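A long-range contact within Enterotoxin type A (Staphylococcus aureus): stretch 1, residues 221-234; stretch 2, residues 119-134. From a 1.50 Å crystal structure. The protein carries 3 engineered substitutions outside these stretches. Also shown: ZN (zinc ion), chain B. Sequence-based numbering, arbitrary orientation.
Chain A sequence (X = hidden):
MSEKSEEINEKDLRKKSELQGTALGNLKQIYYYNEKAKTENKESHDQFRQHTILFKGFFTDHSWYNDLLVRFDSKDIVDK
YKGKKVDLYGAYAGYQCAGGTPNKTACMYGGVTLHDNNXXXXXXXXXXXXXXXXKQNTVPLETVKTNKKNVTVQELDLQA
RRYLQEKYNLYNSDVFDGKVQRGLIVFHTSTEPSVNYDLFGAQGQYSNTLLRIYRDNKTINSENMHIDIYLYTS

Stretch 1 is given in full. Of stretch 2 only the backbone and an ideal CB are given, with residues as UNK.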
ATOM      1  N   ASN A 221       8.030 -12.626  -0.236  1.00 15.87           N
ATOM      2  CA  ASN A 221       8.758 -13.151   0.914  1.00 16.40           C
ATOM      3  C   ASN A 221       9.671 -12.074   1.514  1.00 17.01           C
ATOM      4  O   ASN A 221      10.469 -11.482   0.781  1.00 17.04           O
ATOM      5  CB  ASN A 221       9.613 -14.354   0.475  1.00 21.32           C
ATOM      6  CG  ASN A 221      10.013 -15.167   1.705  1.00 24.30           C
ATOM      7  OD1 ASN A 221      10.738 -14.704   2.559  1.00 27.05           O
ATOM      8  ND2 ASN A 221       9.454 -16.372   1.813  1.00 32.40           N
ATOM      9  N   SER A 222       9.555 -11.856   2.808  1.00 15.41           N
ATOM     10  CA  SER A 222      10.289 -10.768   3.448  1.00 15.67           C
ATOM     11  C   SER A 222      11.723 -11.208   3.755  1.00 17.60           C
ATOM     12  O   SER A 222      12.530 -10.364   4.129  1.00 18.40           O
ATOM     13  CB  SER A 222       9.579 -10.305   4.717  1.00 17.38           C
ATOM     14  OG  SER A 222       9.500 -11.388   5.647  1.00 17.46           O
ATOM     15  N   GLU A 223      11.963 -12.516   3.717  1.00 18.70           N
ATOM     16  CA  GLU A 223      13.185 -13.099   4.070  1.00 21.67           C
ATOM     17  C   GLU A 223      14.215 -12.630   3.002  1.00 21.52           C
ATOM     18  O   GLU A 223      14.180 -12.775   1.817  1.00 21.93           O
ATOM     19  CB  GLU A 223      13.317 -14.573   4.138  1.00 25.14           C
ATOM     20  CG  GLU A 223      14.634 -15.069   4.747  1.00 33.43           C
ATOM     21  CD  GLU A 223      14.731 -16.563   4.888  1.00 37.88           C
ATOM     22  OE1 GLU A 223      14.280 -17.309   3.988  1.00 42.30           O
ATOM     23  OE2 GLU A 223      15.307 -17.035   5.903  1.00 40.41           O
ATOM     24  N   ASN A 224      15.185 -12.053   3.655  1.00 24.64           N
ATOM     25  CA  ASN A 224      16.328 -11.424   3.086  1.00 24.44           C
ATOM     26  C   ASN A 224      16.032 -10.319   2.119  1.00 25.35           C
ATOM     27  O   ASN A 224      16.914 -10.059   1.241  1.00 25.50           O
ATOM     28  CB  ASN A 224      17.246 -12.406   2.389  1.00 29.85           C
ATOM     29  CG  ASN A 224      17.594 -13.609   3.217  1.00 34.71           C
ATOM     30  OD1 ASN A 224      17.415 -14.757   2.769  1.00 38.35           O
ATOM     31  ND2 ASN A 224      18.073 -13.397   4.428  1.00 35.87           N
ATOM     32  N   MET A 225      14.888  -9.707   2.122  1.00 19.05           N
ATOM     33  CA  MET A 225      14.569  -8.695   1.081  1.00 19.43           C
ATOM     34  C   MET A 225      14.975  -7.326   1.534  1.00 15.10           C
ATOM     35  O   MET A 225      15.316  -7.056   2.683  1.00 19.45           O
ATOM     36  CB  MET A 225      13.051  -8.785   0.893  1.00 20.32           C
ATOM     37  CG  MET A 225      12.461  -7.809  -0.081  1.00 25.60           C
ATOM     38  SD  MET A 225      11.503  -6.434   0.693  1.00 27.95           S
ATOM     39  CE  MET A 225      10.551  -7.430   1.826  1.00 10.71           C
ATOM     40  N   HIS A 226      15.009  -6.387   0.556  1.00 14.11           N
ATOM     41  CA  HIS A 226      15.214  -4.982   0.976  1.00 14.66           C
ATOM     42  C   HIS A 226      14.487  -4.090  -0.041  1.00 12.13           C
ATOM     43  O   HIS A 226      13.954  -4.596  -1.014  1.00 13.29           O
ATOM     44  CB  HIS A 226      16.694  -4.633   1.068  1.00 14.19           C
ATOM     45  CG  HIS A 226      17.372  -4.692  -0.255  1.00 14.04           C
ATOM     46  ND1 HIS A 226      17.999  -5.809  -0.735  1.00 14.33           N
ATOM     47  CD2 HIS A 226      17.449  -3.753  -1.240  1.00 15.37           C
ATOM     48  CE1 HIS A 226      18.456  -5.600  -1.951  1.00 14.52           C
ATOM     49  NE2 HIS A 226      18.140  -4.376  -2.244  1.00 18.91           N
ATOM     50  N   ILE A 227      14.453  -2.806   0.257  1.00 11.63           N
ATOM     51  CA  ILE A 227      13.740  -1.848  -0.592  1.00 12.50           C
ATOM     52  C   ILE A 227      14.765  -0.818  -1.127  1.00 11.26           C
ATOM     53  O   ILE A 227      15.564  -0.341  -0.342  1.00 14.38           O
ATOM     54  CB  ILE A 227      12.682  -1.125   0.270  1.00 13.55           C
ATOM     55  CG1 ILE A 227      11.508  -2.117   0.506  1.00 14.66           C
ATOM     56  CG2 ILE A 227      12.169   0.118  -0.443  1.00 15.13           C
ATOM     57  CD1 ILE A 227      10.542  -1.636   1.584  1.00 14.66           C
ATOM     58  N   ASP A 228      14.563  -0.459  -2.375  1.00 12.04           N
ATOM     59  CA  ASP A 228      15.370   0.590  -2.993  1.00 12.24           C
ATOM     60  C   ASP A 228      14.466   1.761  -3.399  1.00 12.93           C
ATOM     61  O   ASP A 228      13.426   1.530  -4.002  1.00 13.52           O
ATOM     62  CB  ASP A 228      16.076   0.115  -4.268  1.00 13.08           C
ATOM     63  CG  ASP A 228      16.942  -1.089  -4.010  1.00 11.87           C
ATOM     64  OD1 ASP A 228      17.780  -1.088  -3.098  1.00 13.83           O
ATOM     65  OD2 ASP A 228      16.598  -2.082  -4.702  1.00 15.82           O
ATOM     66  N   ILE A 229      14.907   2.944  -3.033  1.00 12.20           N
ATOM     67  CA  ILE A 229      14.153   4.160  -3.354  1.00 12.36           C
ATOM     68  C   ILE A 229      15.072   5.134  -4.095  1.00 14.98           C
ATOM     69  O   ILE A 229      16.176   5.406  -3.571  1.00 16.03           O
ATOM     70  CB  ILE A 229      13.593   4.784  -2.072  1.00 14.02           C
ATOM     71  CG1 ILE A 229      12.520   3.817  -1.467  1.00 13.52           C
ATOM     72  CG2 ILE A 229      12.901   6.108  -2.394  1.00 14.75           C
ATOM     73  CD1 ILE A 229      12.025   4.267  -0.120  1.00 13.87           C
ATOM     74  N   TYR A 230      14.666   5.564  -5.239  1.00 15.36           N
ATOM     75  CA  TYR A 230      15.408   6.547  -6.051  1.00 15.74           C
ATOM     76  C   TYR A 230      14.556   7.818  -6.188  1.00 16.59           C
ATOM     77  O   TYR A 230      13.461   7.737  -6.760  1.00 16.38           O
ATOM     78  CB  TYR A 230      15.670   5.968  -7.442  1.00 17.17           C
ATOM     79  CG  TYR A 230      16.293   4.592  -7.438  1.00 20.86           C
ATOM     80  CD1 TYR A 230      15.508   3.443  -7.430  1.00 19.06           C
ATOM     81  CD2 TYR A 230      17.684   4.432  -7.412  1.00 21.43           C
ATOM     82  CE1 TYR A 230      16.069   2.188  -7.386  1.00 20.98           C
ATOM     83  CE2 TYR A 230      18.251   3.172  -7.396  1.00 20.70           C
ATOM     84  CZ  TYR A 230      17.448   2.064  -7.384  1.00 22.01           C
ATOM     85  OH  TYR A 230      17.992   0.791  -7.347  1.00 21.66           O
ATOM     86  N   LEU A 231      15.049   8.918  -5.665  1.00 14.39           N
ATOM     87  CA  LEU A 231      14.335  10.190  -5.714  1.00 14.24           C
ATOM     88  C   LEU A 231      15.206  11.224  -6.490  1.00 18.34           C
ATOM     89  O   LEU A 231      16.417  11.179  -6.370  1.00 17.02           O
ATOM     90  CB  LEU A 231      14.084  10.733  -4.334  1.00 14.78           C
ATOM     91  CG  LEU A 231      13.405   9.800  -3.304  1.00 16.29           C
ATOM     92  CD1 LEU A 231      13.341  10.477  -1.966  1.00 15.71           C
ATOM     93  CD2 LEU A 231      12.005   9.453  -3.835  1.00 16.81           C
ATOM     94  N   TYR A 232      14.514  12.032  -7.260  1.00 16.75           N
ATOM     95  CA  TYR A 232      15.223  13.071  -8.056  1.00 18.23           C
ATOM     96  C   TYR A 232      14.513  14.403  -7.865  1.00 20.64           C
ATOM     97  O   TYR A 232      13.288  14.460  -7.833  1.00 18.56           O
ATOM     98  CB  TYR A 232      15.209  12.681  -9.525  1.00 18.49           C
ATOM     99  CG  TYR A 232      15.757  11.295  -9.803  1.00 20.23           C
ATOM    100  CD1 TYR A 232      14.909  10.185  -9.743  1.00 19.69           C
ATOM    101  CD2 TYR A 232      17.104  11.080 -10.030  1.00 21.26           C
ATOM    102  CE1 TYR A 232      15.395   8.911  -9.927  1.00 21.03           C
ATOM    103  CE2 TYR A 232      17.594   9.803 -10.246  1.00 22.28           C
ATOM    104  CZ  TYR A 232      16.734   8.724 -10.191  1.00 22.41           C
ATOM    105  OH  TYR A 232      17.213   7.447 -10.386  1.00 23.28           O
ATOM    106  N   THR A 233      15.297  15.499  -7.809  1.00 19.44           N
ATOM    107  CA  THR A 233      14.704  16.817  -7.651  1.00 22.43           C
ATOM    108  C   THR A 233      14.509  17.557  -8.962  1.00 22.72           C
ATOM    109  O   THR A 233      14.235  18.773  -8.960  1.00 24.84           O
ATOM    110  CB  THR A 233      15.476  17.690  -6.658  1.00 23.48           C
ATOM    111  OG1 THR A 233      16.843  17.806  -7.090  1.00 23.71           O
ATOM    112  CG2 THR A 233      15.417  17.113  -5.261  1.00 22.62           C
ATOM    113  N   SER A 234      14.625  16.885 -10.071  1.00 23.41           N
ATOM    114  CA  SER A 234      14.366  17.409 -11.390  1.00 26.84           C
ATOM    115  C   SER A 234      13.974  16.271 -12.334  1.00 27.62           C
ATOM    116  O   SER A 234      13.741  16.552 -13.519  1.00 28.56           O
ATOM    117  CB  SER A 234      15.579  18.145 -11.956  1.00 27.45           C
ATOM    118  OG  SER A 234      16.721  17.323 -11.920  1.00 29.88           O
ATOM    119  OXT SER A 234      14.009  15.109 -11.867  1.00 26.61           O
ATOM    120  N   UNK A 119       3.816 -15.911  11.130  1.00 21.32           N
ATOM    121  CA  UNK A 119       4.451 -14.960  12.035  1.00 20.92           C
ATOM    122  C   UNK A 119       5.920 -15.241  12.260  1.00 23.12           C
ATOM    123  O   UNK A 119       6.317 -16.316  12.702  1.00 23.91           O
ATOM    124  CB  UNK A 119       3.725 -14.959  13.382  1.00 20.92           C
ATOM    125  N   UNK A 120       6.741 -14.191  12.076  1.00 20.15           N
ATOM    126  CA  UNK A 120       8.173 -14.305  12.407  1.00 23.27           C
ATOM    127  C   UNK A 120       8.374 -14.232  13.908  1.00 23.65           C
ATOM    128  O   UNK A 120       7.729 -13.435  14.597  1.00 24.58           O
ATOM    129  CB  UNK A 120       8.983 -13.206  11.716  1.00 23.27           C
ATOM    130  N   UNK A 121       9.395 -14.955  14.407  1.00 28.05           N
ATOM    131  CA  UNK A 121       9.723 -14.849  15.842  1.00 29.27           C
ATOM    132  C   UNK A 121      10.401 -13.505  16.120  1.00 27.80           C
ATOM    133  O   UNK A 121      10.100 -12.849  17.121  1.00 30.48           O
ATOM    134  CB  UNK A 121      10.628 -16.002  16.281  1.00 29.27           C
ATOM    135  N   UNK A 122      11.251 -13.073  15.206  1.00 25.50           N
ATOM    136  CA  UNK A 122      11.906 -11.777  15.294  1.00 24.49           C
ATOM    137  C   UNK A 122      11.268 -10.842  14.240  1.00 21.75           C
ATOM    138  O   UNK A 122      11.202 -11.221  13.082  1.00 20.67           O
ATOM    139  CB  UNK A 122      13.415 -11.911  15.082  1.00 24.49           C
ATOM    140  N   UNK A 123      10.845  -9.680  14.683  1.00 21.90           N
ATOM    141  CA  UNK A 123      10.325  -8.672  13.731  1.00 21.88           C
ATOM    142  C   UNK A 123      11.370  -8.378  12.669  1.00 21.73           C
ATOM    143  O   UNK A 123      12.562  -8.223  12.995  1.00 21.15           O
ATOM    144  CB  UNK A 123       9.933  -7.382  14.453  1.00 21.88           C
ATOM    145  N   UNK A 124      10.980  -8.399  11.404  1.00 19.34           N
ATOM    146  CA  UNK A 124      11.903  -8.122  10.314  1.00 20.28           C
ATOM    147  C   UNK A 124      11.956  -6.634  10.000  1.00 20.13           C
ATOM    148  O   UNK A 124      10.941  -6.015   9.669  1.00 20.34           O
ATOM    149  CB  UNK A 124      11.502  -8.909   9.065  1.00 20.28           C
ATOM    150  N   UNK A 125      13.131  -6.045  10.184  1.00 18.42           N
ATOM    151  CA  UNK A 125      13.367  -4.660   9.752  1.00 17.89           C
ATOM    152  C   UNK A 125      13.851  -4.712   8.304  1.00 17.20           C
ATOM    153  O   UNK A 125      14.731  -5.528   7.961  1.00 18.11           O
ATOM    154  CB  UNK A 125      14.381  -3.951  10.652  1.00 17.89           C
ATOM    155  N   UNK A 126      13.118  -4.077   7.398  1.00 15.40           N
ATOM    156  CA  UNK A 126      13.432  -4.157   5.979  1.00 16.86           C
ATOM    157  C   UNK A 126      14.397  -3.037   5.600  1.00 17.71           C
ATOM    158  O   UNK A 126      14.029  -1.881   5.593  1.00 18.98           O
ATOM    159  CB  UNK A 126      12.157  -4.080   5.136  1.00 16.86           C
ATOM    160  N   UNK A 127      15.643  -3.410   5.315  1.00 17.84           N
ATOM    161  CA  UNK A 127      16.639  -2.388   4.967  1.00 19.07           C
ATOM    162  C   UNK A 127      16.197  -1.615   3.731  1.00 17.85           C
ATOM    163  O   UNK A 127      15.618  -2.184   2.794  1.00 15.67           O
ATOM    164  CB  UNK A 127      18.009  -3.026   4.728  1.00 19.07           C
ATOM    165  N   UNK A 128      16.441  -0.315   3.741  1.00 16.86           N
ATOM    166  CA  UNK A 128      16.176   0.557   2.624  1.00 16.66           C
ATOM    167  C   UNK A 128      17.447   1.217   2.076  1.00 15.14           C
ATOM    168  O   UNK A 128      18.162   1.879   2.855  1.00 20.07           O
ATOM    169  CB  UNK A 128      15.167   1.629   3.042  1.00 16.66           C
ATOM    170  N   UNK A 129      17.677   1.075   0.799  1.00 16.06           N
ATOM    171  CA  UNK A 129      18.734   1.874   0.126  1.00 15.96           C
ATOM    172  C   UNK A 129      18.008   3.071  -0.528  1.00 17.09           C
ATOM    173  O   UNK A 129      17.158   2.845  -1.386  1.00 17.43           O
ATOM    174  CB  UNK A 129      19.508   1.051  -0.906  1.00 15.96           C
ATOM    175  N   UNK A 130      18.333   4.273  -0.100  1.00 15.79           N
ATOM    176  CA  UNK A 130      17.691   5.449  -0.675  1.00 15.50           C
ATOM    177  C   UNK A 130      18.750   6.373  -1.308  1.00 18.68           C
ATOM    178  O   UNK A 130      19.718   6.729  -0.635  1.00 19.44           O
ATOM    179  CB  UNK A 130      16.891   6.196   0.394  1.00 15.50           C
ATOM    180  N   UNK A 131      18.503   6.760  -2.525  1.00 17.61           N
ATOM    181  CA  UNK A 131      19.356   7.743  -3.214  1.00 19.52           C
ATOM    182  C   UNK A 131      18.518   8.989  -3.520  1.00 20.29           C
ATOM    183  O   UNK A 131      17.370   8.854  -3.961  1.00 18.25           O
ATOM    184  CB  UNK A 131      19.949   7.158  -4.497  1.00 19.52           C
ATOM    185  N   UNK A 132      19.090  10.155  -3.270  1.00 20.29           N
ATOM    186  CA  UNK A 132      18.442  11.425  -3.644  1.00 21.25           C
ATOM    187  C   UNK A 132      19.366  12.169  -4.629  1.00 22.34           C
ATOM    188  O   UNK A 132      20.496  12.508  -4.236  1.00 22.07           O
ATOM    189  CB  UNK A 132      18.153  12.282  -2.410  1.00 21.25           C
ATOM    190  N   UNK A 133      18.960  12.279  -5.863  1.00 21.72           N
ATOM    191  CA  UNK A 133      19.822  12.852  -6.918  1.00 22.98           C
ATOM    192  C   UNK A 133      21.150  12.115  -6.952  1.00 24.27           C
ATOM    193  O   UNK A 133      22.227  12.708  -7.074  1.00 23.84           O
ATOM    194  CB  UNK A 133      20.054  14.347  -6.690  1.00 22.98           C
ATOM    195  N   UNK A 134      21.093  10.784  -6.824  1.00 24.03           N
ATOM    196  CA  UNK A 134      22.234   9.930  -6.864  1.00 23.36           C
ATOM    197  C   UNK A 134      23.016   9.777  -5.593  1.00 21.76           C
ATOM    198  O   UNK A 134      23.945   8.913  -5.565  1.00 23.71           O
ATOM    199  CB  UNK A 134      23.178  10.435  -7.957  1.00 23.36           C
TER
HETATM  200 ZN    ZN B 234      18.082  -3.630  -4.337  1.00 15.96          ZN

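Positions 119, 121, 122, 123 and 125 have ideal CB atoms with nothing of stretch 1 within 5.5 Å, so stretch 1 does not constrain them; they hold Arg119, Thr121, Glu122, Glu123 and Lys125. Position 120 points toward stretch 1 from a distance, so only a side chain of some length would arrive. It is Leu120, whose CD1 lies 4.0 Å from Ser222 OG.

At 124 the CB points toward the turn from Ser222 to Met225, 4.7 Å from Ser222 OG. The N of Asn224 and O of Met225, unpaired within stretch 1, invite a long polar chain. Lys124 takes the place through water: its NZ donates to water 1, which donates to Met225 O, and to water 2, which also accepts from Asn224 N.

The CB of 126 points toward Ile227 CD1 (4.6 Å) and Met225 CE (5.0 Å), an apolar setting for a small or medium aliphatic. Val126 puts CG1 3.8 Å from Ile227 CD1 and 3.9 Å from Met225 SD. At 127, phi -60° and psi 141° permit proline, among many others, and the nitrogen has no acceptor in stretch 1. Pro127 fits; its O accepts from Ile227 N (2.9 Å).

From 128 to 132 the strand runs parallel to 226-232, their directions 8° apart, and the side chains alternate. Positions 128, 130 and 132 share a face with Ile227, Ile229 and Leu231, which favours aliphatics, beta-branched or not. Ile128 sets CG2 3.9 Å from Ile229 CD1; Leu130 sets CD1 3.9 Å from Ile229 CG2; Leu132 sets CD1 3.9 Å from Leu231 CB.

The other face carries Asp228 and Tyr230. At 129 the CB is 3.5 Å from Asp228 OD1, while Asp228 OD2 binds zinc at ZN (2.2 Å), so a small polar residue, preferably a donor, would suit. It is Asn129. At 131 the CB lies 4.6 Å from Tyr230 CD2, and an aromatic or a broad aliphatic could cover the ring. Trp131 lays its six-membered ring nearly parallel to that of Tyr230 (6°), but slid apart with centroids 5.1 Å away, so overlap is slight; CE3 still reaches 3.4 Å from Tyr230 CE2.

Position 133 has phi 54° and psi 42°, where Asn, Asp and Gly are commonest, and its CB is 4.7 Å from Thr233 OG1. Thr233 N and OG1 offer donors, which favours a carboxylate: Asp133 accepts Thr233 N at OD1 (2.8 Å) and Thr233 OG1 at OD2 (2.6 Å). Position 134, phi 83°, favours glycine by its backbone alone; Gly134 N donates to water 3.

Stretch 2, residues 119-134: RLTEEKKVPINLWLDG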
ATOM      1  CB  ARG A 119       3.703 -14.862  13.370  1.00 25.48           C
ATOM      2  CG  ARG A 119       4.223 -13.792  14.300  1.00 28.13           C
ATOM      3  CD  ARG A 119       3.219 -13.461  15.403  1.00 31.79           C
ATOM      4  NE  ARG A 119       3.503 -12.156  15.970  1.00 34.13           N
ATOM      5  CZ  ARG A 119       3.056 -10.992  15.625  1.00 34.66           C
ATOM      6  NH1 ARG A 119       2.179 -10.790  14.642  1.00 36.04           N
ATOM      7  NH2 ARG A 119       3.480  -9.910  16.305  1.00 37.37           N
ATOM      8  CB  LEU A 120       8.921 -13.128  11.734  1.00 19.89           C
ATOM      9  CG  LEU A 120       9.086 -13.261  10.219  1.00 23.13           C
ATOM     10  CD1 LEU A 120       9.495 -11.923   9.620  1.00 22.90           C
ATOM     11  CD2 LEU A 120      10.079 -14.356   9.874  1.00 23.84           C
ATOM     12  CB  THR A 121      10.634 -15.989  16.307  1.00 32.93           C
ATOM     13  OG1 THR A 121      10.084 -17.259  15.904  1.00 34.56           O
ATOM     14  CG2 THR A 121      10.758 -15.984  17.828  1.00 34.63           C
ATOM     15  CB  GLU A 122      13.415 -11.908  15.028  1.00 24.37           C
ATOM     16  CG  GLU A 122      14.210 -10.644  15.242  1.00 29.11           C
ATOM     17  CD  GLU A 122      15.628 -10.655  14.725  1.00 32.26           C
ATOM     18  OE1 GLU A 122      16.410  -9.748  15.126  1.00 31.59           O
ATOM     19  OE2 GLU A 122      15.997 -11.512  13.901  1.00 35.21           O
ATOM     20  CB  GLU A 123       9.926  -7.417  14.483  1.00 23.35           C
ATOM     21  CG  GLU A 123       9.552  -6.228  13.606  1.00 28.50           C
ATOM     22  CD  GLU A 123       8.985  -5.088  14.430  1.00 30.21           C
ATOM     23  OE1 GLU A 123       9.681  -4.604  15.349  1.00 32.25           O
ATOM     24  OE2 GLU A 123       7.827  -4.693  14.180  1.00 31.76           O
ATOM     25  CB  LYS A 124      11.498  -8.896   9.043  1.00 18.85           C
ATOM     26  CG  LYS A 124      12.345  -8.558   7.830  1.00 19.76           C
ATOM     27  CD  LYS A 124      13.787  -9.073   8.016  1.00 20.89           C
ATOM     28  CE  LYS A 124      14.705  -8.451   6.984  1.00 23.92           C
ATOM     29  NZ  LYS A 124      15.988  -9.165   6.802  1.00 25.77           N
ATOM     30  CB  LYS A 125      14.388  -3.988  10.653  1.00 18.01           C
ATOM     31  CG  LYS A 125      13.969  -3.847  12.096  1.00 20.46           C
ATOM     32  CD  LYS A 125      15.042  -3.159  12.939  1.00 24.81           C
ATOM     33  CE  LYS A 125      14.669  -3.201  14.413  1.00 26.37           C
ATOM     34  NZ  LYS A 125      15.716  -2.557  15.265  1.00 27.24           N
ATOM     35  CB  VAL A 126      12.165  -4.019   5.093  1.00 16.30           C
ATOM     36  CG1 VAL A 126      12.548  -4.100   3.636  1.00 15.95           C
ATOM     37  CG2 VAL A 126      11.171  -5.129   5.474  1.00 18.58           C
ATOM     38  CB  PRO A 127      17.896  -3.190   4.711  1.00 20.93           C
ATOM     39  CG  PRO A 127      17.693  -4.502   5.369  1.00 19.38           C
ATOM     40  CD  PRO A 127      16.177  -4.769   5.264  1.00 18.07           C
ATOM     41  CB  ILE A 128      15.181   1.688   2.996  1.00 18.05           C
ATOM     42  CG1 ILE A 128      13.833   1.074   3.374  1.00 19.80           C
ATOM     43  CG2 ILE A 128      15.023   2.628   1.799  1.00 18.41           C
ATOM     44  CD1 ILE A 128      12.958   1.935   4.237  1.00 19.76           C
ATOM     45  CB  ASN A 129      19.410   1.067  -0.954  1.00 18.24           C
ATOM     46  CG  ASN A 129      20.061  -0.219  -0.442  1.00 16.60           C
ATOM     47  OD1 ASN A 129      19.813  -1.296  -0.974  1.00 20.07           O
ATOM     48  ND2 ASN A 129      20.844  -0.088   0.608  1.00 17.81           N
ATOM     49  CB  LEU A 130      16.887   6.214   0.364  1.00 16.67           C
ATOM     50  CG  LEU A 130      16.021   7.366  -0.159  1.00 17.83           C
ATOM     51  CD1 LEU A 130      14.775   7.506   0.710  1.00 19.02           C
ATOM     52  CD2 LEU A 130      16.787   8.703  -0.082  1.00 16.89           C
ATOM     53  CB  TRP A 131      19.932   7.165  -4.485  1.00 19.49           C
ATOM     54  CG  TRP A 131      20.947   6.076  -4.295  1.00 20.45           C
ATOM     55  CD1 TRP A 131      22.294   6.241  -4.173  1.00 21.12           C
ATOM     56  CD2 TRP A 131      20.707   4.665  -4.250  1.00 19.31           C
ATOM     57  NE1 TRP A 131      22.914   5.021  -4.043  1.00 20.96           N
ATOM     58  CE2 TRP A 131      21.960   4.025  -4.109  1.00 18.26           C
ATOM     59  CE3 TRP A 131      19.566   3.860  -4.341  1.00 19.25           C
ATOM     60  CZ2 TRP A 131      22.092   2.658  -4.013  1.00 19.67           C
ATOM     61  CZ3 TRP A 131      19.698   2.492  -4.248  1.00 21.51           C
ATOM     62  CH2 TRP A 131      20.966   1.887  -4.091  1.00 19.41           C
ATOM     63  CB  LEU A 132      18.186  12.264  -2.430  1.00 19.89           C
ATOM     64  CG  LEU A 132      17.750  13.731  -2.638  1.00 22.21           C
ATOM     65  CD1 LEU A 132      16.349  13.753  -3.254  1.00 23.30           C
ATOM     66  CD2 LEU A 132      17.768  14.443  -1.296  1.00 23.88           C
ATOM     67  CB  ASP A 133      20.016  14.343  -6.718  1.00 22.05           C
ATOM     68  CG  ASP A 133      18.722  15.142  -6.897  1.00 22.21           C
ATOM     69  OD1 ASP A 133      18.007  14.890  -7.879  1.00 23.26           O
ATOM     70  OD2 ASP A 133      18.471  16.014  -6.043  1.00 23.84           O
TER
HETATM   71  O   HOH W   1      17.003  -8.271   4.450  1.00 28.91           O
HETATM   72  O   HOH W   2      15.540 -11.876   6.670  1.00 29.23           O
HETATM   73  O   HOH W   3      18.691   9.216  -6.955  1.00 19.66           O
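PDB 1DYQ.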